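Local coordinates for protein argonaute (Methanocaldococcus jannaschii, PDB 5G5S) that cuts single-stranded target DNA under the direction of short DNA guides, and may defend the cell against invading genetic elements, at residues A[139-144]-A[154-159]; A[302-307]-A[614-619]; A[605-610]-A[623-628]. One frame throughout, in Å; residues are numbered along the deposited sequence.

Contact 1 (139-144 with 154-159) joins the hairpin of strands 134-147 and 150-163. Contacts 2 and 3 lie about 10 Å apart, centre to centre. Contact 2 and the 623-625 strand of contact 3 belong to the mixed sheet that includes PIWI strands, and loop 605-610 packs on it. Strand 614-618 pairs with strand 621-625 through S616 O and I623 N, 2.7 Å apart. Contact 1 reaches both: I154 CD1 lies 3.8 Å from F618 CE2 and 3.9 Å from Y605 CE1. Its centre is about 19 Å from that of contact 2 and 16 Å from that of contact 3. H159 of contact 1 interacts with guide DNA; H627 and K628 of contact 3 belong to the region that binds its phosphorylated 5' end.

Contact 1 (A[139-144]-A[154-159]); sequences YCEYEV and ILNFRH
E141, N156 and R158 form a polar cluster on one face of two paired strands. The E141 and N156 side chains run side by side and point the same way. N156 ND2 donates to E141 OE2 at 2.7 Å. The bond is fairly straight, 165° at the hydrogen. The acceptor lies in the amide plane of N156, but ND2 meets OE2 on its anti side, 20° out of the carboxylate plane. R158 crosses the carboxylate obliquely, its guanidinium plane turned 45° from it. The resulting salt bridge is long: R158 NE lies 3.5 Å from the same OE2. R158 NH1 has a second acidic partner in D262. Y139 and R158 also lie side by side. R158 CB sits over one face of the Y139 ring, offset toward the rim, in a CH-pi contact 4.0 Å from the ring centroid.

The backbones form the antiparallel hairpin of strands 134-147 and 150-163. Y139-R158, E141-N156 and E143-I154 are hydrogen-bonded pairs; C140-F157 and Y142-L155 are non-hydrogen-bonded pairs. C140, Y142, L155 and F157 line the other face, which packs against helices 114-122 and 280-293. There C140 SG approaches F157 CD1 at 4.0 Å, oblique to the ring. Y142 CB meets L155 CD1 at 4.2 Å. The Y142 hydroxyl is bonded to E115, and Y142 lies close to K109, which interacts with guide DNA. H159, another guide-interacting residue, ends the 154-159 segment beside W276 and Y275.

Contact 2 (A[302-307]-A[614-619]); sequences KELEFM and IGSVFG
S616 meets E305 and F306 where strands 302-308 and 614-618 adjoin, antiparallel, in the large mixed sheet. This join ties a strand far back in the sequence to the PIWI part of the chain. S616 CB sits over the centre of the F306 ring, 3.5 Å from its centroid and 9° off the normal, a close CH-pi contact. With OG anti to the backbone N (chi1 -166°), S616 donates to E305 O at 2.6 Å, from a position tilted 31° out of the carbonyl plane. L304 CG and CD2 both lie 3.3 Å from S616 OG.

I614 CD1 approaches the F306 ring obliquely, 3.7 Å from CD2. Backbone pairing across these segments is at M307 and G615, with M307 N to G615 O at 2.9 Å and G615 N to M307 O at 3.1 Å. L304 CD1 comes to the edge of the F618 ring, near its plane, and K302 CG approaches that ring obliquely, 3.7 Å from CE1.

Further out, V607 touches F306. Strand 7-12 bonds to the backbone of 302-308, and I623 touches both L304 and F618. Y152 meets the F618 ring edge-to-face. H147 stacks on that ring, and its ND1 is hydrogen-bonded to G619 N.

Contact 3 (A[605-610]-A[623-628]); sequences YKVFTS and IFLPHK
Y605 and I623 make the tighter end of this contact, their side chains crossing at about a right angle. I623 CD1 lies over one face of the Y605 ring, offset toward its rim. It is 3.7 Å from Y605 CD1 and 4.0 Å from the ring centroid, 24° off the normal, a CH-pi contact. The two branches of I623 diverge: CG1 leads to CD1 over Y605, and CG2 meets V607 CG2 at 3.8 Å.

The other end is looser. L625 CD2 lies 4.2 Å from V607 CB and equally far from T609 CG2. Beyond L625 the strand gives way to a loop. S610, at the end of the 605-610 segment, is exposed; the K628 side chain is not modelled beyond CB. H627 and K628 enter the region that binds the phosphorylated 5' end of the guide.

Segment 605-610 is a loop of the PIWI domain that covers strand 621-625, while strand 7-12 touches V607 and T609 as well. An inverse gamma turn centred on F608 bends it. The polar ends look elsewhere: Y605 OH bonds to D621 and T609 OG1 to D611 N. The five touching residues are buried and meet through carbon atoms, so the loop is held to the strand here by apolar packing.

Contact 1 (A[139-144]-A[154-159])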
loop_
_atom_site.group_PDB
_atom_site.type_symbol
_atom_site.label_atom_id
_atom_site.label_comp_id
_atom_site.label_asym_id
_atom_site.label_seq_id
_atom_site.Cartn_x
_atom_site.Cartn_y
_atom_site.Cartn_z
ATOM N N TYR A 139 -5.898 14.616 15.350
ATOM C CA TYR A 139 -6.275 13.565 16.284
ATOM C C TYR A 139 -5.100 12.726 16.758
ATOM O O TYR A 139 -4.070 12.646 16.092
ATOM C CB TYR A 139 -7.401 12.677 15.716
ATOM C CG TYR A 139 -6.973 11.699 14.646
ATOM C CD1 TYR A 139 -6.559 10.410 14.978
ATOM C CD2 TYR A 139 -7.050 12.032 13.295
ATOM C CE1 TYR A 139 -6.190 9.491 13.998
ATOM C CE2 TYR A 139 -6.699 11.114 12.303
ATOM C CZ TYR A 139 -6.268 9.845 12.662
ATOM O OH TYR A 139 -5.900 8.927 11.712
ATOM N N CYS A 140 -5.282 12.079 17.911
ATOM C CA CYS A 140 -4.326 11.160 18.499
ATOM C C CYS A 140 -4.826 9.756 18.293
ATOM O O CYS A 140 -6.029 9.505 18.372
ATOM C CB CYS A 140 -4.128 11.445 19.986
ATOM S SG CYS A 140 -3.208 12.957 20.338
ATOM N N GLU A 141 -3.907 8.840 18.026
ATOM C CA GLU A 141 -4.195 7.416 17.970
ATOM C C GLU A 141 -3.270 6.741 18.966
ATOM O O GLU A 141 -2.118 7.161 19.133
ATOM C CB GLU A 141 -4.161 6.785 16.572
ATOM C CG GLU A 141 -3.280 7.455 15.537
ATOM C CD GLU A 141 -3.095 6.630 14.281
ATOM O OE1 GLU A 141 -4.113 6.201 13.691
ATOM O OE2 GLU A 141 -1.927 6.407 13.890
ATOM N N TYR A 142 -3.805 5.769 19.698
ATOM C CA TYR A 142 -3.050 5.093 20.737
ATOM C C TYR A 142 -3.240 3.585 20.736
ATOM O O TYR A 142 -4.269 3.068 20.300
ATOM C CB TYR A 142 -3.356 5.710 22.118
ATOM C CG TYR A 142 -4.748 5.381 22.607
ATOM C CD1 TYR A 142 -5.865 6.038 22.092
ATOM C CD2 TYR A 142 -4.957 4.387 23.558
ATOM C CE1 TYR A 142 -7.154 5.670 22.465
ATOM C CE2 TYR A 142 -6.241 4.019 23.949
ATOM C CZ TYR A 142 -7.337 4.677 23.415
ATOM O OH TYR A 142 -8.600 4.342 23.832
ATOM N N GLU A 143 -2.229 2.894 21.257
ATOM C CA GLU A 143 -2.155 1.448 21.412
ATOM C C GLU A 143 -1.240 1.163 22.586
ATOM O O GLU A 143 -0.414 2.008 22.935
ATOM C CB GLU A 143 -1.500 0.867 20.154
ATOM C CG GLU A 143 -2.049 -0.472 19.710
ATOM C CD GLU A 143 -1.477 -0.909 18.375
ATOM O OE1 GLU A 143 -0.232 -0.919 18.237
ATOM O OE2 GLU A 143 -2.274 -1.209 17.455
ATOM N N VAL A 144 -1.371 -0.016 23.205
ATOM C CA VAL A 144 -0.458 -0.417 24.274
ATOM C C VAL A 144 0.367 -1.631 23.868
ATOM O O VAL A 144 -0.127 -2.507 23.159
ATOM C CB VAL A 144 -0.923 -0.337 25.766
ATOM C CG1 VAL A 144 -2.344 0.169 25.907
ATOM C CG2 VAL A 144 -0.703 -1.632 26.544
ATOM N N ILE A 154 1.772 3.572 22.819
ATOM C CA ILE A 154 2.229 4.055 21.515
ATOM C C ILE A 154 1.330 5.258 21.256
ATOM O O ILE A 154 0.106 5.132 21.288
ATOM C CB ILE A 154 2.158 2.972 20.388
ATOM C CG1 ILE A 154 2.787 1.616 20.810
ATOM C CG2 ILE A 154 2.717 3.479 19.054
ATOM C CD1 ILE A 154 4.214 1.652 21.415
ATOM N N LEU A 155 1.934 6.433 21.109
ATOM C CA LEU A 155 1.197 7.677 20.928
ATOM C C LEU A 155 1.518 8.326 19.578
ATOM O O LEU A 155 2.669 8.656 19.295
ATOM C CB LEU A 155 1.485 8.613 22.116
ATOM C CG LEU A 155 0.472 9.708 22.442
ATOM C CD1 LEU A 155 -0.921 9.132 22.713
ATOM C CD2 LEU A 155 0.941 10.498 23.655
ATOM N N ASN A 156 0.494 8.450 18.728
ATOM C CA ASN A 156 0.640 9.016 17.400
ATOM C C ASN A 156 -0.273 10.213 17.209
ATOM O O ASN A 156 -1.421 10.188 17.636
ATOM C CB ASN A 156 0.360 7.955 16.334
ATOM C CG ASN A 156 1.036 8.200 15.009
ATOM O OD1 ASN A 156 2.068 8.873 14.921
ATOM N ND2 ASN A 156 0.484 7.621 13.948
ATOM N N PHE A 157 0.247 11.269 16.589
ATOM C CA PHE A 157 -0.523 12.475 16.319
ATOM C C PHE A 157 -0.688 12.586 14.807
ATOM O O PHE A 157 0.302 12.630 14.072
ATOM C CB PHE A 157 0.153 13.703 16.951
ATOM C CG PHE A 157 -0.567 15.018 16.799
ATOM C CD1 PHE A 157 -1.860 15.184 17.283
ATOM C CD2 PHE A 157 0.067 16.113 16.221
ATOM C CE1 PHE A 157 -2.524 16.407 17.142
ATOM C CE2 PHE A 157 -0.586 17.345 16.113
ATOM C CZ PHE A 157 -1.880 17.481 16.565
ATOM N N ARG A 158 -1.941 12.546 14.341
ATOM C CA ARG A 158 -2.226 12.570 12.908
ATOM C C ARG A 158 -3.071 13.737 12.449
ATOM O O ARG A 158 -3.892 14.257 13.202
ATOM C CB ARG A 158 -2.846 11.243 12.460
ATOM C CG ARG A 158 -2.235 10.729 11.177
ATOM C CD ARG A 158 -1.614 9.367 11.377
ATOM N NE ARG A 158 -2.550 8.295 11.046
ATOM C CZ ARG A 158 -2.673 7.750 9.839
ATOM N NH1 ARG A 158 -1.931 8.184 8.826
ATOM N NH2 ARG A 158 -3.545 6.771 9.631
ATOM N N HIS A 159 -2.856 14.146 11.193
ATOM C CA HIS A 159 -3.602 15.217 10.552
ATOM C C HIS A 159 -4.399 14.647 9.403
ATOM O O HIS A 159 -3.842 14.006 8.512
ATOM C CB HIS A 159 -2.681 16.352 10.092
ATOM C CG HIS A 159 -1.924 16.989 11.212
ATOM N ND1 HIS A 159 -2.479 18.002 11.973
ATOM C CD2 HIS A 159 -0.689 16.712 11.685
ATOM C CE1 HIS A 159 -1.556 18.327 12.863
ATOM N NE2 HIS A 159 -0.466 17.572 12.736
#

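Contact 2 (A[302-307]-A[614-619])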
loop_
_atom_site.group_PDB
_atom_site.type_symbol
_atom_site.label_atom_id
_atom_site.label_comp_id
_atom_site.label_asym_id
_atom_site.label_seq_id
_atom_site.Cartn_x
_atom_site.Cartn_y
_atom_site.Cartn_z
ATOM N N LYS A 302 10.628 5.894 24.584
ATOM C CA LYS A 302 11.426 4.673 24.690
ATOM C C LYS A 302 12.643 4.689 23.761
ATOM O O LYS A 302 12.525 4.971 22.569
ATOM C CB LYS A 302 10.557 3.406 24.465
ATOM C CG LYS A 302 11.271 2.036 24.583
ATOM C CD LYS A 302 11.821 1.738 25.986
ATOM C CE LYS A 302 12.302 0.313 26.158
ATOM N NZ LYS A 302 13.688 0.114 25.659
ATOM N N GLU A 303 13.813 4.396 24.324
ATOM C CA GLU A 303 15.030 4.299 23.533
ATOM C C GLU A 303 15.174 2.835 23.135
ATOM O O GLU A 303 15.071 1.946 23.984
ATOM C CB GLU A 303 16.244 4.807 24.309
ATOM C CG GLU A 303 17.209 5.581 23.433
ATOM C CD GLU A 303 18.270 6.366 24.180
ATOM O OE1 GLU A 303 18.960 5.780 25.050
ATOM O OE2 GLU A 303 18.422 7.571 23.877
ATOM N N LEU A 304 15.370 2.592 21.843
ATOM C CA LEU A 304 15.451 1.253 21.289
ATOM C C LEU A 304 16.704 1.042 20.446
ATOM O O LEU A 304 17.100 1.946 19.710
ATOM C CB LEU A 304 14.190 1.038 20.420
ATOM C CG LEU A 304 13.768 -0.381 20.105
ATOM C CD1 LEU A 304 13.536 -1.191 21.381
ATOM C CD2 LEU A 304 12.522 -0.373 19.235
ATOM N N GLU A 305 17.288 -0.175 20.519
ATOM C CA GLU A 305 18.461 -0.586 19.744
ATOM C C GLU A 305 18.008 -1.094 18.363
ATOM O O GLU A 305 17.118 -1.940 18.276
ATOM C CB GLU A 305 19.256 -1.670 20.485
ATOM C CG GLU A 305 20.048 -1.160 21.678
ATOM C CD GLU A 305 20.824 -2.232 22.419
ATOM O OE1 GLU A 305 20.208 -3.241 22.836
ATOM O OE2 GLU A 305 22.049 -2.050 22.607
ATOM N N PHE A 306 18.626 -0.568 17.291
ATOM C CA PHE A 306 18.299 -0.897 15.902
ATOM C C PHE A 306 19.468 -1.531 15.155
ATOM O O PHE A 306 20.588 -1.023 15.211
ATOM C CB PHE A 306 17.855 0.385 15.136
ATOM C CG PHE A 306 16.424 0.834 15.334
ATOM C CD1 PHE A 306 16.029 1.461 16.511
ATOM C CD2 PHE A 306 15.483 0.671 14.326
ATOM C CE1 PHE A 306 14.707 1.887 16.687
ATOM C CE2 PHE A 306 14.157 1.086 14.509
ATOM C CZ PHE A 306 13.779 1.686 15.687
ATOM N N MET A 307 19.189 -2.611 14.416
ATOM C CA MET A 307 20.165 -3.245 13.535
ATOM C C MET A 307 20.197 -2.377 12.250
ATOM O O MET A 307 19.217 -1.685 11.940
ATOM C CB MET A 307 19.744 -4.705 13.183
ATOM C CG MET A 307 18.646 -4.782 12.107
ATOM S SD MET A 307 18.193 -6.405 11.447
ATOM C CE MET A 307 19.459 -6.647 10.267
ATOM N N ILE A 614 17.302 0.687 8.640
ATOM C CA ILE A 614 17.270 0.247 10.041
ATOM C C ILE A 614 16.011 -0.540 10.420
ATOM O O ILE A 614 14.928 -0.306 9.878
ATOM C CB ILE A 614 17.582 1.404 11.053
ATOM C CG1 ILE A 614 16.575 2.578 10.924
ATOM C CG2 ILE A 614 19.043 1.876 10.938
ATOM C CD1 ILE A 614 16.488 3.481 12.153
ATOM N N GLY A 615 16.178 -1.453 11.369
ATOM C CA GLY A 615 15.111 -2.313 11.857
ATOM C C GLY A 615 15.281 -2.706 13.304
ATOM O O GLY A 615 16.408 -2.877 13.780
ATOM N N SER A 616 14.155 -2.838 14.021
ATOM C CA SER A 616 14.150 -3.251 15.426
ATOM C C SER A 616 12.893 -4.069 15.750
ATOM O O SER A 616 12.050 -4.266 14.872
ATOM C CB SER A 616 14.297 -2.048 16.352
ATOM O OG SER A 616 14.602 -2.463 17.670
ATOM N N VAL A 617 12.814 -4.626 16.978
ATOM C CA VAL A 617 11.690 -5.446 17.436
ATOM C C VAL A 617 11.149 -4.846 18.742
ATOM O O VAL A 617 11.895 -4.700 19.707
ATOM C CB VAL A 617 12.055 -6.958 17.580
ATOM C CG1 VAL A 617 10.914 -7.757 18.210
ATOM C CG2 VAL A 617 12.452 -7.574 16.238
ATOM N N PHE A 618 9.865 -4.472 18.761
ATOM C CA PHE A 618 9.254 -3.920 19.964
ATOM C C PHE A 618 8.035 -4.761 20.346
ATOM O O PHE A 618 7.033 -4.768 19.615
ATOM C CB PHE A 618 8.914 -2.432 19.788
ATOM C CG PHE A 618 8.583 -1.722 21.077
ATOM C CD1 PHE A 618 9.570 -1.471 22.027
ATOM C CD2 PHE A 618 7.292 -1.278 21.333
ATOM C CE1 PHE A 618 9.267 -0.801 23.215
ATOM C CE2 PHE A 618 6.985 -0.622 22.527
ATOM C CZ PHE A 618 7.975 -0.392 23.463
ATOM N N GLY A 619 8.169 -5.496 21.455
ATOM C CA GLY A 619 7.157 -6.408 21.987
ATOM C C GLY A 619 6.554 -7.317 20.935
ATOM O O GLY A 619 5.335 -7.298 20.712
#

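Contact 3 (A[605-610]-A[623-628])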
loop_
_atom_site.group_PDB
_atom_site.type_symbol
_atom_site.label_atom_id
_atom_site.label_comp_id
_atom_site.label_asym_id
_atom_site.label_seq_id
_atom_site.Cartn_x
_atom_site.Cartn_y
_atom_site.Cartn_z
ATOM N N TYR A 605 3.394 3.364 15.008
ATOM C CA TYR A 605 4.805 3.585 15.366
ATOM C C TYR A 605 5.437 4.744 14.647
ATOM O O TYR A 605 5.129 4.989 13.487
ATOM C CB TYR A 605 5.680 2.337 15.142
ATOM C CG TYR A 605 5.408 1.173 16.071
ATOM C CD1 TYR A 605 5.892 1.168 17.375
ATOM C CD2 TYR A 605 4.768 0.028 15.611
ATOM C CE1 TYR A 605 5.702 0.069 18.214
ATOM C CE2 TYR A 605 4.556 -1.066 16.441
ATOM C CZ TYR A 605 5.025 -1.043 17.744
ATOM O OH TYR A 605 4.809 -2.121 18.562
ATOM N N LYS A 606 6.369 5.426 15.334
ATOM C CA LYS A 606 7.172 6.530 14.816
ATOM C C LYS A 606 8.557 6.401 15.394
ATOM O O LYS A 606 8.693 6.196 16.599
ATOM C CB LYS A 606 6.600 7.916 15.220
ATOM C CG LYS A 606 5.301 8.335 14.550
ATOM C CD LYS A 606 5.417 8.498 13.025
ATOM C CE LYS A 606 4.068 8.453 12.330
ATOM N NZ LYS A 606 3.349 7.157 12.522
ATOM N N VAL A 607 9.584 6.540 14.546
ATOM C CA VAL A 607 10.993 6.519 14.960
ATOM C C VAL A 607 11.495 7.954 14.833
ATOM O O VAL A 607 11.436 8.539 13.750
ATOM C CB VAL A 607 11.873 5.509 14.173
ATOM C CG1 VAL A 607 13.211 5.297 14.878
ATOM C CG2 VAL A 607 11.155 4.175 13.991
ATOM N N PHE A 608 11.939 8.541 15.957
ATOM C CA PHE A 608 12.388 9.926 15.992
ATOM C C PHE A 608 13.815 10.067 15.423
ATOM O O PHE A 608 14.758 10.361 16.161
ATOM C CB PHE A 608 12.236 10.520 17.414
ATOM C CG PHE A 608 10.889 10.375 18.107
ATOM C CD1 PHE A 608 9.728 10.106 17.377
ATOM C CD2 PHE A 608 10.774 10.562 19.482
ATOM C CE1 PHE A 608 8.494 9.966 18.019
ATOM C CE2 PHE A 608 9.534 10.457 20.118
ATOM C CZ PHE A 608 8.403 10.164 19.384
ATOM N N THR A 609 13.957 9.810 14.098
ATOM C CA THR A 609 15.220 9.880 13.354
ATOM C C THR A 609 15.054 10.105 11.846
ATOM O O THR A 609 14.034 9.736 11.259
ATOM C CB THR A 609 16.103 8.636 13.618
ATOM O OG1 THR A 609 17.407 8.915 13.109
ATOM C CG2 THR A 609 15.555 7.344 12.960
ATOM N N SER A 610 16.107 10.619 11.213
ATOM C CA SER A 610 16.156 10.820 9.767
ATOM C C SER A 610 16.971 9.692 9.119
ATOM O O SER A 610 17.067 9.621 7.891
ATOM C CB SER A 610 16.737 12.188 9.428
ATOM O OG SER A 610 15.880 13.207 9.913
ATOM N N ILE A 623 9.863 -3.302 13.617
ATOM C CA ILE A 623 9.799 -1.889 13.244
ATOM C C ILE A 623 10.847 -1.725 12.139
ATOM O O ILE A 623 12.051 -1.773 12.389
ATOM C CB ILE A 623 9.969 -0.910 14.440
ATOM C CG1 ILE A 623 8.952 -1.209 15.569
ATOM C CG2 ILE A 623 9.866 0.553 13.963
ATOM C CD1 ILE A 623 9.240 -0.421 16.878
ATOM N N PHE A 624 10.345 -1.577 10.913
ATOM C CA PHE A 624 11.063 -1.550 9.648
ATOM C C PHE A 624 11.105 -0.128 9.049
ATOM O O PHE A 624 10.059 0.451 8.760
ATOM C CB PHE A 624 10.332 -2.567 8.739
ATOM C CG PHE A 624 10.949 -2.990 7.429
ATOM C CD1 PHE A 624 11.995 -3.903 7.398
ATOM C CD2 PHE A 624 10.413 -2.557 6.219
ATOM C CE1 PHE A 624 12.548 -4.312 6.180
ATOM C CE2 PHE A 624 10.963 -2.970 5.005
ATOM C CZ PHE A 624 12.037 -3.830 4.993
ATOM N N LEU A 625 12.324 0.447 8.901
ATOM C CA LEU A 625 12.518 1.781 8.329
ATOM C C LEU A 625 13.570 1.693 7.182
ATOM O O LEU A 625 14.766 1.959 7.391
ATOM C CB LEU A 625 12.880 2.792 9.433
ATOM C CG LEU A 625 12.753 4.284 9.105
ATOM C CD1 LEU A 625 11.301 4.685 8.824
ATOM C CD2 LEU A 625 13.308 5.134 10.242
ATOM N N PRO A 626 13.131 1.259 5.965
ATOM C CA PRO A 626 14.105 0.980 4.899
ATOM C C PRO A 626 14.701 2.121 4.085
ATOM O O PRO A 626 15.903 2.136 3.855
ATOM C CB PRO A 626 13.364 -0.023 4.000
ATOM C CG PRO A 626 11.922 0.348 4.143
ATOM C CD PRO A 626 11.762 0.846 5.561
ATOM N N HIS A 627 13.857 3.010 3.584
ATOM C CA HIS A 627 14.211 4.033 2.609
ATOM C C HIS A 627 14.478 5.436 3.127
ATOM O O HIS A 627 13.884 5.869 4.115
ATOM C CB HIS A 627 13.093 4.066 1.540
ATOM C CG HIS A 627 11.753 4.484 2.078
ATOM N ND1 HIS A 627 11.349 4.153 3.368
ATOM C CD2 HIS A 627 10.774 5.209 1.487
ATOM C CE1 HIS A 627 10.158 4.708 3.524
ATOM N NE2 HIS A 627 9.768 5.355 2.419
ATOM N N LYS A 628 15.332 6.163 2.419
ATOM C CA LYS A 628 15.631 7.540 2.765
ATOM C C LYS A 628 14.483 8.393 2.244
ATOM O O LYS A 628 13.939 8.121 1.181
ATOM C CB LYS A 628 16.945 7.979 2.129
#